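Local coordinates for protein HMTCP-1 (Homo sapiens, PDB 1A1X) that binds the PH domain of the kinases AKT1 and AKT2 and enhances their phosphorylation and activation, at residues 67-72 with 79-84. Numbering follows the deposited sequence.
Sequences PLMWQL and MDNNSR
N81 and M69 both tuck CG between the main-chain nitrogen and carbonyl carbon, with chi1 at 51° and 64°, and from there their side chains run antiparallel past one another, CG of M69 against CB of N81. They meet at the mouth of the antiparallel beta hairpin formed by strands 69-73 and 77-80 in the closed barrel of the TCL1 family. Deeper in, Q71 and M79 make a hydrogen-bonded pair: Q71 N donates to M79 O at 2.9 Å, and M79 N returns a straighter bond to Q71 O. Past them, toward the open end, the carboxamide of N81 takes the place a strand carbonyl might otherwise fill. Its OD1 takes M69 N at 3.2 Å, with the donor 42° out of the amide plane, and adds a weak bond from L68 N. CB of P67 also sits 3.2 Å from OD1 of N81, while ND2 lies near CG and CD1 of L68. An alanine at N81 would probably leave the amides of L68 and M69 without this acceptor and open a gap beside L68. On the face holding W70 and D80, CG of P67 lies 3.5 Å above the W70 ring, over its centre, and CB of P67 touches CB of D80. W86 of strand 85-94 meets the W70 ring edge-to-face and hydrogen-bonds through NE1 to OD2 of D80, linking the hairpin to the next strand of the barrel. The chain then reverses through a type I turn from D80 to S83. OD1 of D80 accepts N82 N at 2.9 Å, which makes an Asx turn, and the same oxygen takes R84 N, also at 2.9 Å, from the opposite face of the carboxylate.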
ATOM      1  N   PRO A  67     -10.109 -15.224  -7.983  1.00 14.35           N
ATOM      2  CA  PRO A  67      -9.915 -16.646  -8.277  1.00 14.67           C
ATOM      3  C   PRO A  67     -10.325 -17.626  -7.190  1.00 14.26           C
ATOM      4  O   PRO A  67     -10.596 -17.244  -6.048  1.00 13.77           O
ATOM      5  CB  PRO A  67      -8.416 -16.722  -8.551  1.00 12.70           C
ATOM      6  CG  PRO A  67      -7.865 -15.756  -7.551  1.00 16.82           C
ATOM      7  CD  PRO A  67      -8.832 -14.582  -7.614  1.00 14.43           C
ATOM      8  N   LEU A  68     -10.377 -18.899  -7.574  1.00 13.52           N
ATOM      9  CA  LEU A  68     -10.719 -19.981  -6.657  1.00 13.91           C
ATOM     10  C   LEU A  68      -9.546 -20.211  -5.708  1.00 12.87           C
ATOM     11  O   LEU A  68      -9.733 -20.639  -4.570  1.00 11.98           O
ATOM     12  CB  LEU A  68     -10.986 -21.282  -7.421  1.00 12.66           C
ATOM     13  CG  LEU A  68     -12.157 -21.379  -8.395  1.00 17.85           C
ATOM     14  CD1 LEU A  68     -12.159 -22.765  -9.015  1.00 17.81           C
ATOM     15  CD2 LEU A  68     -13.469 -21.123  -7.687  1.00 18.03           C
ATOM     16  N   MET A  69      -8.338 -19.923  -6.180  1.00 11.64           N
ATOM     17  CA  MET A  69      -7.157 -20.119  -5.358  1.00 16.65           C
ATOM     18  C   MET A  69      -5.949 -19.318  -5.811  1.00 16.10           C
ATOM     19  O   MET A  69      -5.797 -19.007  -6.992  1.00 15.01           O
ATOM     20  CB  MET A  69      -6.767 -21.593  -5.350  1.00 20.53           C
ATOM     21  CG  MET A  69      -6.370 -22.109  -6.719  1.00 29.19           C
ATOM     22  SD  MET A  69      -4.859 -23.076  -6.679  1.00 46.93           S
ATOM     23  CE  MET A  69      -3.661 -21.827  -7.035  1.00 38.88           C
ATOM     24  N   TRP A  70      -5.079 -19.026  -4.849  1.00 13.15           N
ATOM     25  CA  TRP A  70      -3.833 -18.308  -5.079  1.00 10.26           C
ATOM     26  C   TRP A  70      -2.763 -19.189  -4.457  1.00 10.68           C
ATOM     27  O   TRP A  70      -2.957 -19.700  -3.359  1.00 12.34           O
ATOM     28  CB  TRP A  70      -3.832 -16.958  -4.357  1.00 12.59           C
ATOM     29  CG  TRP A  70      -4.397 -15.817  -5.131  1.00 10.88           C
ATOM     30  CD1 TRP A  70      -3.939 -15.324  -6.314  1.00  8.84           C
ATOM     31  CD2 TRP A  70      -5.445 -14.938  -4.708  1.00  8.55           C
ATOM     32  NE1 TRP A  70      -4.627 -14.181  -6.646  1.00  7.96           N
ATOM     33  CE2 TRP A  70      -5.556 -13.920  -5.676  1.00  9.30           C
ATOM     34  CE3 TRP A  70      -6.298 -14.908  -3.594  1.00  6.59           C
ATOM     35  CZ2 TRP A  70      -6.486 -12.876  -5.567  1.00  9.37           C
ATOM     36  CZ3 TRP A  70      -7.225 -13.873  -3.484  1.00 10.38           C
ATOM     37  CH2 TRP A  70      -7.309 -12.868  -4.471  1.00  9.72           C
ATOM     38  N   GLN A  71      -1.646 -19.357  -5.152  1.00 11.12           N
ATOM     39  CA  GLN A  71      -0.538 -20.167  -4.671  1.00 10.97           C
ATOM     40  C   GLN A  71       0.714 -19.303  -4.747  1.00 12.14           C
ATOM     41  O   GLN A  71       1.001 -18.726  -5.793  1.00 13.62           O
ATOM     42  CB  GLN A  71      -0.390 -21.391  -5.572  1.00 19.11           C
ATOM     43  CG  GLN A  71       0.689 -22.372  -5.171  1.00 21.02           C
ATOM     44  CD  GLN A  71       0.744 -23.568  -6.116  1.00 27.76           C
ATOM     45  OE1 GLN A  71       1.485 -23.567  -7.102  1.00 29.53           O
ATOM     46  NE2 GLN A  71      -0.063 -24.584  -5.831  1.00 28.11           N
ATOM     47  N   LEU A  72       1.445 -19.190  -3.638  1.00 14.29           N
ATOM     48  CA  LEU A  72       2.664 -18.383  -3.615  1.00 16.97           C
ATOM     49  C   LEU A  72       3.633 -18.832  -4.716  1.00 20.03           C
ATOM     50  O   LEU A  72       3.955 -20.015  -4.856  1.00 19.06           O
ATOM     51  CB  LEU A  72       3.310 -18.426  -2.229  1.00 18.95           C
ATOM     52  CG  LEU A  72       4.382 -17.392  -1.876  1.00 20.18           C
ATOM     53  CD1 LEU A  72       3.909 -15.971  -2.186  1.00 20.20           C
ATOM     54  CD2 LEU A  72       4.734 -17.533  -0.392  1.00 21.11           C
ATOM     55  N   MET A  79       0.183 -17.191  -8.137  1.00 12.71           N
ATOM     56  CA  MET A  79      -0.351 -17.726  -9.373  1.00 13.56           C
ATOM     57  C   MET A  79      -1.716 -18.291  -8.991  1.00 12.04           C
ATOM     58  O   MET A  79      -1.822 -19.032  -8.016  1.00 14.41           O
ATOM     59  CB  MET A  79       0.530 -18.837  -9.950  1.00 11.12           C
ATOM     60  CG  MET A  79      -0.048 -19.401 -11.252  1.00 14.73           C
ATOM     61  SD  MET A  79       0.923 -20.676 -12.041  1.00 19.00           S
ATOM     62  CE  MET A  79       1.947 -19.704 -13.097  1.00 15.38           C
ATOM     63  N   ASP A  80      -2.761 -17.895  -9.714  1.00 10.24           N
ATOM     64  CA  ASP A  80      -4.101 -18.384  -9.431  1.00 10.68           C
ATOM     65  C   ASP A  80      -4.417 -19.673 -10.190  1.00 13.19           C
ATOM     66  O   ASP A  80      -3.547 -20.238 -10.864  1.00 16.65           O
ATOM     67  CB  ASP A  80      -5.162 -17.302  -9.692  1.00 11.02           C
ATOM     68  CG  ASP A  80      -5.239 -16.845 -11.158  1.00 13.93           C
ATOM     69  OD1 ASP A  80      -4.857 -17.595 -12.080  1.00 13.00           O
ATOM     70  OD2 ASP A  80      -5.723 -15.711 -11.390  1.00 15.93           O
ATOM     71  N   ASN A  81      -5.666 -20.116 -10.101  1.00 16.40           N
ATOM     72  CA  ASN A  81      -6.098 -21.340 -10.768  1.00 18.10           C
ATOM     73  C   ASN A  81      -6.160 -21.252 -12.296  1.00 16.47           C
ATOM     74  O   ASN A  81      -6.200 -22.278 -12.971  1.00 17.21           O
ATOM     75  CB  ASN A  81      -7.438 -21.792 -10.206  1.00 13.98           C
ATOM     76  CG  ASN A  81      -8.443 -20.694 -10.206  1.00 14.03           C
ATOM     77  OD1 ASN A  81      -8.362 -19.768  -9.401  1.00 13.53           O
ATOM     78  ND2 ASN A  81      -9.374 -20.750 -11.145  1.00 16.16           N
ATOM     79  N   ASN A  82      -6.143 -20.035 -12.835  1.00 17.77           N
ATOM     80  CA  ASN A  82      -6.162 -19.823 -14.287  1.00 16.10           C
ATOM     81  C   ASN A  82      -4.753 -19.572 -14.843  1.00 16.16           C
ATOM     82  O   ASN A  82      -4.604 -19.206 -16.007  1.00 19.80           O
ATOM     83  CB  ASN A  82      -7.041 -18.624 -14.641  1.00 18.78           C
ATOM     84  CG  ASN A  82      -8.478 -18.815 -14.237  1.00 22.33           C
ATOM     85  OD1 ASN A  82      -9.136 -17.883 -13.774  1.00 23.21           O
ATOM     86  ND2 ASN A  82      -8.981 -20.024 -14.412  1.00 27.16           N
ATOM     87  N   SER A  83      -3.737 -19.746 -13.999  1.00 17.04           N
ATOM     88  CA  SER A  83      -2.325 -19.528 -14.351  1.00 17.78           C
ATOM     89  C   SER A  83      -1.910 -18.063 -14.434  1.00 17.32           C
ATOM     90  O   SER A  83      -0.803 -17.760 -14.885  1.00 21.76           O
ATOM     91  CB  SER A  83      -1.931 -20.235 -15.654  1.00 18.73           C
ATOM     92  OG  SER A  83      -1.724 -21.614 -15.439  1.00 31.03           O
ATOM     93  N   ARG A  84      -2.786 -17.157 -14.009  1.00 16.34           N
ATOM     94  CA  ARG A  84      -2.471 -15.736 -14.034  1.00 15.27           C
ATOM     95  C   ARG A  84      -1.639 -15.377 -12.815  1.00 14.93           C
ATOM     96  O   ARG A  84      -1.744 -16.027 -11.778  1.00 12.68           O
ATOM     97  CB  ARG A  84      -3.746 -14.914 -14.052  1.00 17.72           C
ATOM     98  CG  ARG A  84      -4.620 -15.223 -15.227  1.00 25.25           C
ATOM     99  CD  ARG A  84      -5.946 -14.521 -15.099  1.00 34.69           C
ATOM    100  NE  ARG A  84      -6.859 -14.884 -16.180  1.00 42.42           N
ATOM    101  CZ  ARG A  84      -8.168 -15.050 -16.022  1.00 45.31           C
ATOM    102  NH1 ARG A  84      -8.716 -14.886 -14.822  1.00 47.22           N
ATOM    103  NH2 ARG A  84      -8.927 -15.378 -17.061  1.00 47.36           N
TER